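Local atomic coordinates of GCN5-related N-acetyltransferase (Kribbella flavida, PDB entry 4H89), a protein that probably transfers an acyl group, most likely acetyl from acetyl-CoA, to an acceptor that is not known. Residues A8-I22 with R61-S75. Numbering follows the deposited sequence.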
loop_
_atom_site.group_PDB
_atom_site.type_symbol
_atom_site.label_atom_id
_atom_site.label_comp_id
_atom_site.label_asym_id
_atom_site.label_seq_id
_atom_site.Cartn_x
_atom_site.Cartn_y
_atom_site.Cartn_z
ATOM N N ALA A 8 -23.845 11.849 -23.303
ATOM C CA ALA A 8 -22.979 11.104 -24.195
ATOM C C ALA A 8 -21.954 10.294 -23.423
ATOM O O ALA A 8 -21.387 9.364 -23.978
ATOM C CB ALA A 8 -22.283 12.047 -25.175
ATOM N N LEU A 9 -21.738 10.614 -22.151
ATOM C CA LEU A 9 -20.688 9.947 -21.375
ATOM C C LEU A 9 -21.238 8.664 -20.790
ATOM O O LEU A 9 -22.260 8.672 -20.123
ATOM C CB LEU A 9 -20.247 10.860 -20.211
ATOM C CG LEU A 9 -19.126 10.441 -19.299
ATOM C CD1 LEU A 9 -17.855 10.366 -20.084
ATOM C CD2 LEU A 9 -18.965 11.454 -18.181
ATOM N N GLN A 10 -20.476 7.574 -20.981
ATOM C CA GLN A 10 -20.746 6.285 -20.352
ATOM C C GLN A 10 -19.519 5.754 -19.655
ATOM O O GLN A 10 -18.417 5.893 -20.136
ATOM C CB GLN A 10 -21.164 5.294 -21.442
ATOM C CG GLN A 10 -21.276 3.870 -21.015
ATOM C CD GLN A 10 -21.852 2.975 -22.065
ATOM O OE1 GLN A 10 -21.163 2.505 -22.968
ATOM N NE2 GLN A 10 -23.109 2.664 -21.890
ATOM N N VAL A 11 -19.714 5.160 -18.491
ATOM C CA VAL A 11 -18.714 4.323 -17.842
ATOM C C VAL A 11 -19.123 2.844 -18.074
ATOM O O VAL A 11 -20.241 2.441 -17.747
ATOM C CB VAL A 11 -18.604 4.629 -16.332
ATOM C CG1 VAL A 11 -17.540 3.724 -15.725
ATOM C CG2 VAL A 11 -18.279 6.085 -16.109
ATOM N N ARG A 12 -18.177 2.085 -18.607
ATOM C CA ARG A 12 -18.424 0.693 -18.918
ATOM C C ARG A 12 -17.150 -0.090 -18.631
ATOM O O ARG A 12 -16.054 0.468 -18.468
ATOM C CB ARG A 12 -18.796 0.488 -20.392
ATOM C CG ARG A 12 -17.736 0.933 -21.389
ATOM C CD ARG A 12 -18.001 0.399 -22.788
ATOM N NE ARG A 12 -17.072 0.909 -23.795
ATOM C CZ ARG A 12 -15.783 0.522 -23.978
ATOM N NH1 ARG A 12 -15.192 -0.396 -23.243
ATOM N NH2 ARG A 12 -15.024 1.059 -24.950
ATOM N N ASP A 13 -17.289 -1.425 -18.549
ATOM C CA ASP A 13 -16.134 -2.261 -18.379
ATOM C C ASP A 13 -15.135 -1.998 -19.529
ATOM O O ASP A 13 -15.494 -1.843 -20.688
ATOM C CB ASP A 13 -16.474 -3.754 -18.419
ATOM C CG ASP A 13 -17.248 -4.237 -17.234
ATOM O OD1 ASP A 13 -17.657 -3.475 -16.355
ATOM O OD2 ASP A 13 -17.476 -5.472 -17.231
ATOM N N ALA A 14 -13.858 -1.943 -19.185
ATOM C CA ALA A 14 -12.802 -1.809 -20.166
ATOM C C ALA A 14 -12.730 -3.097 -20.986
ATOM O O ALA A 14 -12.909 -4.186 -20.453
ATOM C CB ALA A 14 -11.478 -1.545 -19.478
ATOM N N GLU A 15 -12.448 -2.937 -22.277
ATOM C CA GLU A 15 -12.199 -4.038 -23.194
ATOM C C GLU A 15 -10.710 -4.063 -23.425
ATOM O O GLU A 15 -10.039 -3.043 -23.280
ATOM C CB GLU A 15 -12.966 -3.804 -24.520
ATOM C CG GLU A 15 -14.495 -3.865 -24.262
ATOM C CD GLU A 15 -15.426 -3.246 -25.328
ATOM O OE1 GLU A 15 -15.020 -3.044 -26.499
ATOM O OE2 GLU A 15 -16.614 -2.965 -24.981
ATOM N N ASP A 16 -10.164 -5.205 -23.785
ATOM C CA ASP A 16 -8.712 -5.313 -24.031
ATOM C C ASP A 16 -8.195 -4.321 -25.053
ATOM O O ASP A 16 -7.127 -3.698 -24.866
ATOM C CB ASP A 16 -8.373 -6.710 -24.468
ATOM C CG ASP A 16 -8.652 -7.714 -23.394
ATOM O OD1 ASP A 16 -7.957 -7.655 -22.339
ATOM O OD2 ASP A 16 -9.595 -8.518 -23.596
ATOM N N ALA A 17 -9.019 -4.078 -26.057
ATOM C CA ALA A 17 -8.737 -3.110 -27.087
ATOM C C ALA A 17 -8.690 -1.665 -26.632
ATOM O O ALA A 17 -8.182 -0.824 -27.393
ATOM C CB ALA A 17 -9.740 -3.270 -28.221
ATOM N N ASP A 18 -9.206 -1.335 -25.427
ATOM C CA ASP A 18 -9.109 0.040 -24.905
ATOM C C ASP A 18 -7.724 0.379 -24.371
ATOM O O ASP A 18 -7.424 1.544 -24.165
ATOM C CB ASP A 18 -10.128 0.202 -23.777
ATOM C CG ASP A 18 -11.551 0.089 -24.235
ATOM O OD1 ASP A 18 -11.892 0.537 -25.323
ATOM O OD2 ASP A 18 -12.376 -0.389 -23.403
ATOM N N TRP A 19 -6.884 -0.627 -24.099
ATOM C CA TRP A 19 -5.601 -0.355 -23.418
ATOM C C TRP A 19 -4.715 0.670 -24.158
ATOM O O TRP A 19 -4.152 1.550 -23.511
ATOM C CB TRP A 19 -4.837 -1.648 -23.065
ATOM C CG TRP A 19 -3.465 -1.382 -22.581
ATOM C CD1 TRP A 19 -2.295 -1.632 -23.253
ATOM C CD2 TRP A 19 -3.084 -0.652 -21.394
ATOM N NE1 TRP A 19 -1.246 -1.159 -22.535
ATOM C CE2 TRP A 19 -1.698 -0.580 -21.378
ATOM C CE3 TRP A 19 -3.792 -0.117 -20.321
ATOM C CZ2 TRP A 19 -1.005 0.053 -20.374
ATOM C CZ3 TRP A 19 -3.109 0.518 -19.304
ATOM C CH2 TRP A 19 -1.712 0.594 -19.348
ATOM N N PRO A 20 -4.584 0.586 -25.489
ATOM C CA PRO A 20 -3.774 1.596 -26.160
ATOM C C PRO A 20 -4.199 3.014 -25.972
ATOM O O PRO A 20 -3.362 3.889 -26.012
ATOM C CB PRO A 20 -3.826 1.162 -27.645
ATOM C CG PRO A 20 -4.055 -0.305 -27.573
ATOM C CD PRO A 20 -5.001 -0.463 -26.431
ATOM N N ALA A 21 -5.486 3.262 -25.722
ATOM C CA ALA A 21 -5.972 4.604 -25.445
ATOM C C ALA A 21 -5.710 5.015 -24.019
ATOM O O ALA A 21 -5.570 6.200 -23.718
ATOM C CB ALA A 21 -7.462 4.665 -25.737
ATOM N N ILE A 22 -5.612 4.058 -23.100
ATOM C CA ILE A 22 -5.355 4.329 -21.677
ATOM C C ILE A 22 -3.887 4.588 -21.378
ATOM O O ILE A 22 -3.532 5.447 -20.566
ATOM C CB ILE A 22 -5.874 3.146 -20.807
ATOM C CG1 ILE A 22 -7.373 2.964 -21.027
ATOM C CG2 ILE A 22 -5.543 3.384 -19.320
ATOM C CD1 ILE A 22 -7.894 1.665 -20.480
ATOM N N ARG A 61 -12.033 -4.900 -11.038
ATOM C CA ARG A 61 -12.650 -4.435 -12.268
ATOM C C ARG A 61 -11.882 -3.257 -12.808
ATOM O O ARG A 61 -11.290 -2.507 -12.031
ATOM C CB ARG A 61 -14.122 -4.074 -11.987
ATOM C CG ARG A 61 -14.927 -3.449 -13.135
ATOM C CD ARG A 61 -16.393 -3.407 -12.703
ATOM N NE ARG A 61 -17.249 -2.768 -13.688
ATOM C CZ ARG A 61 -17.845 -1.595 -13.544
ATOM N NH1 ARG A 61 -17.668 -0.885 -12.457
ATOM N NH2 ARG A 61 -18.592 -1.171 -14.513
ATOM N N THR A 62 -11.879 -3.127 -14.137
ATOM C CA THR A 62 -11.343 -1.924 -14.797
ATOM C C THR A 62 -12.417 -1.391 -15.698
ATOM O O THR A 62 -13.065 -2.149 -16.428
ATOM C CB THR A 62 -10.076 -2.264 -15.569
ATOM O OG1 THR A 62 -9.143 -2.890 -14.691
ATOM C CG2 THR A 62 -9.454 -1.040 -16.240
ATOM N N THR A 63 -12.608 -0.072 -15.658
ATOM C CA THR A 63 -13.591 0.619 -16.469
ATOM C C THR A 63 -12.950 1.677 -17.344
ATOM O O THR A 63 -11.821 2.098 -17.076
ATOM C CB THR A 63 -14.640 1.321 -15.606
ATOM O OG1 THR A 63 -13.996 2.293 -14.798
ATOM C CG2 THR A 63 -15.364 0.318 -14.730
ATOM N N VAL A 64 -13.712 2.080 -18.351
ATOM C CA VAL A 64 -13.388 3.277 -19.141
ATOM C C VAL A 64 -14.590 4.197 -19.132
ATOM O O VAL A 64 -15.742 3.737 -19.078
ATOM C CB VAL A 64 -12.940 2.996 -20.583
ATOM C CG1 VAL A 64 -11.564 2.396 -20.608
ATOM C CG2 VAL A 64 -13.957 2.135 -21.313
ATOM N N ALA A 65 -14.309 5.493 -19.234
ATOM C CA ALA A 65 -15.327 6.498 -19.539
ATOM C C ALA A 65 -15.142 6.825 -21.031
ATOM O O ALA A 65 -14.023 7.114 -21.471
ATOM C CB ALA A 65 -15.075 7.731 -18.747
ATOM N N VAL A 66 -16.224 6.770 -21.790
ATOM C CA VAL A 66 -16.229 6.975 -23.195
ATOM C C VAL A 66 -17.256 7.992 -23.605
ATOM O O VAL A 66 -18.296 8.133 -22.993
ATOM C CB VAL A 66 -16.479 5.675 -23.962
ATOM C CG1 VAL A 66 -15.316 4.698 -23.842
ATOM C CG2 VAL A 66 -17.811 5.042 -23.651
ATOM N N ASP A 67 -16.937 8.722 -24.666
ATOM C CA ASP A 67 -17.896 9.649 -25.245
ATOM C C ASP A 67 -18.797 8.919 -26.239
ATOM O O ASP A 67 -18.688 7.714 -26.424
ATOM C CB ASP A 67 -17.194 10.886 -25.847
ATOM C CG ASP A 67 -16.473 10.609 -27.124
ATOM O OD1 ASP A 67 -16.556 9.487 -27.705
ATOM O OD2 ASP A 67 -15.791 11.598 -27.550
ATOM N N ALA A 68 -19.653 9.668 -26.942
ATOM C CA ALA A 68 -20.641 9.030 -27.806
ATOM C C ALA A 68 -20.040 8.431 -29.065
ATOM O O ALA A 68 -20.699 7.651 -29.725
ATOM C CB ALA A 68 -21.751 10.002 -28.164
ATOM N N ASP A 69 -18.803 8.808 -29.409
ATOM C CA ASP A 69 -18.087 8.180 -30.515
ATOM C C ASP A 69 -17.283 6.956 -30.071
ATOM O O ASP A 69 -16.610 6.343 -30.880
ATOM C CB ASP A 69 -17.107 9.159 -31.152
ATOM C CG ASP A 69 -17.773 10.408 -31.683
ATOM O OD1 ASP A 69 -18.895 10.299 -32.241
ATOM O OD2 ASP A 69 -17.156 11.495 -31.569
ATOM N N GLY A 70 -17.345 6.612 -28.782
ATOM C CA GLY A 70 -16.545 5.537 -28.215
ATOM C C GLY A 70 -15.120 5.940 -27.828
ATOM O O GLY A 70 -14.314 5.063 -27.461
ATOM N N THR A 71 -14.775 7.240 -27.922
ATOM C CA THR A 71 -13.438 7.688 -27.529
ATOM C C THR A 71 -13.241 7.622 -26.013
ATOM O O THR A 71 -14.047 8.111 -25.285
ATOM C CB THR A 71 -13.237 9.138 -27.952
ATOM O OG1 THR A 71 -13.476 9.250 -29.362
ATOM C CG2 THR A 71 -11.837 9.633 -27.674
ATOM N N VAL A 72 -12.167 6.980 -25.594
ATOM C CA VAL A 72 -11.853 6.824 -24.195
ATOM C C VAL A 72 -11.367 8.158 -23.635
ATOM O O VAL A 72 -10.376 8.720 -24.125
ATOM C CB VAL A 72 -10.799 5.732 -23.992
ATOM C CG1 VAL A 72 -10.351 5.652 -22.550
ATOM C CG2 VAL A 72 -11.349 4.400 -24.459
ATOM N N LEU A 73 -12.017 8.615 -22.559
ATOM C CA LEU A 73 -11.726 9.887 -21.889
ATOM C C LEU A 73 -11.036 9.692 -20.536
ATOM O O LEU A 73 -10.540 10.625 -19.956
ATOM C CB LEU A 73 -13.031 10.619 -21.639
ATOM C CG LEU A 73 -13.900 10.853 -22.873
ATOM C CD1 LEU A 73 -15.186 11.555 -22.452
ATOM C CD2 LEU A 73 -13.161 11.679 -23.908
ATOM N N GLY A 74 -11.087 8.477 -20.008
ATOM C CA GLY A 74 -10.563 8.186 -18.694
ATOM C C GLY A 74 -10.760 6.715 -18.351
ATOM O O GLY A 74 -11.438 5.985 -19.085
ATOM N N SER A 75 -10.166 6.302 -17.237
ATOM C CA SER A 75 -10.265 4.908 -16.847
ATOM C C SER A 75 -10.126 4.796 -15.345
ATOM O O SER A 75 -9.514 5.650 -14.683
ATOM C CB SER A 75 -9.170 4.114 -17.583
ATOM O OG SER A 75 -9.226 2.732 -17.287
HETATM O O HOH W 1 -20.631 0.807 -15.554
HETATM O O HOH W 2 -15.606 2.585 -27.299
#
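Gln10 with Val66 and Arg12 with Val64 each exchange a pair of backbone hydrogen bonds, joining edge strand 10-13 antiparallel to strand 61-66 (axes 4.6 Å apart); beyond the strand, Ala14 N donates a hydrogen bond to Thr62 O. On the sheet face bearing Arg12 and Val64, the arginine runs alongside the valine. With CG set between backbone N and carbonyl carbon (chi1 60°) and the chain extended to NE, its guanidinium lies over Val64 CG2, 3.4 Å from NH1; Glu15 OE2 sits over the opposite face. End-on, NH1 reaches Asp18 OD2 at 2.8 Å and NH2 reaches Asp18 OD1 at 3.2 Å, while NH1 also bonds Asp13 O and a water links NH2 to Gly70 O. Glu15 N donates to the same Asp18 OD2. A leucine in place of Arg12 would probably leave buried Asp18 with Glu15 N but without a cation. On the same side, Ile22 CD1 meets Val64 CG1 at 3.7 Å and Ala21 CB packs on Val72 CB, seating helix 19-32 on this face. On the face bearing Val11 and Ala65, Leu9 CD1 reaches in from the loop to Leu73 CD1 at 3.8 Å. At the Asp13 end, Arg61 NE and NH2 both grip Asp13 OD1 (NE 2.8 Å), carboxylate and guanidinium planes 67° apart; Arg61 NH1 turns to Asp112 of helix 105-119. Backbone bonds thus join these GNAT-fold strands, Asp13-Arg61 reinforces one end, and Arg12 ties strand 10-13 to 3-10 segment 16-18, probably keeping Asp18 ionised.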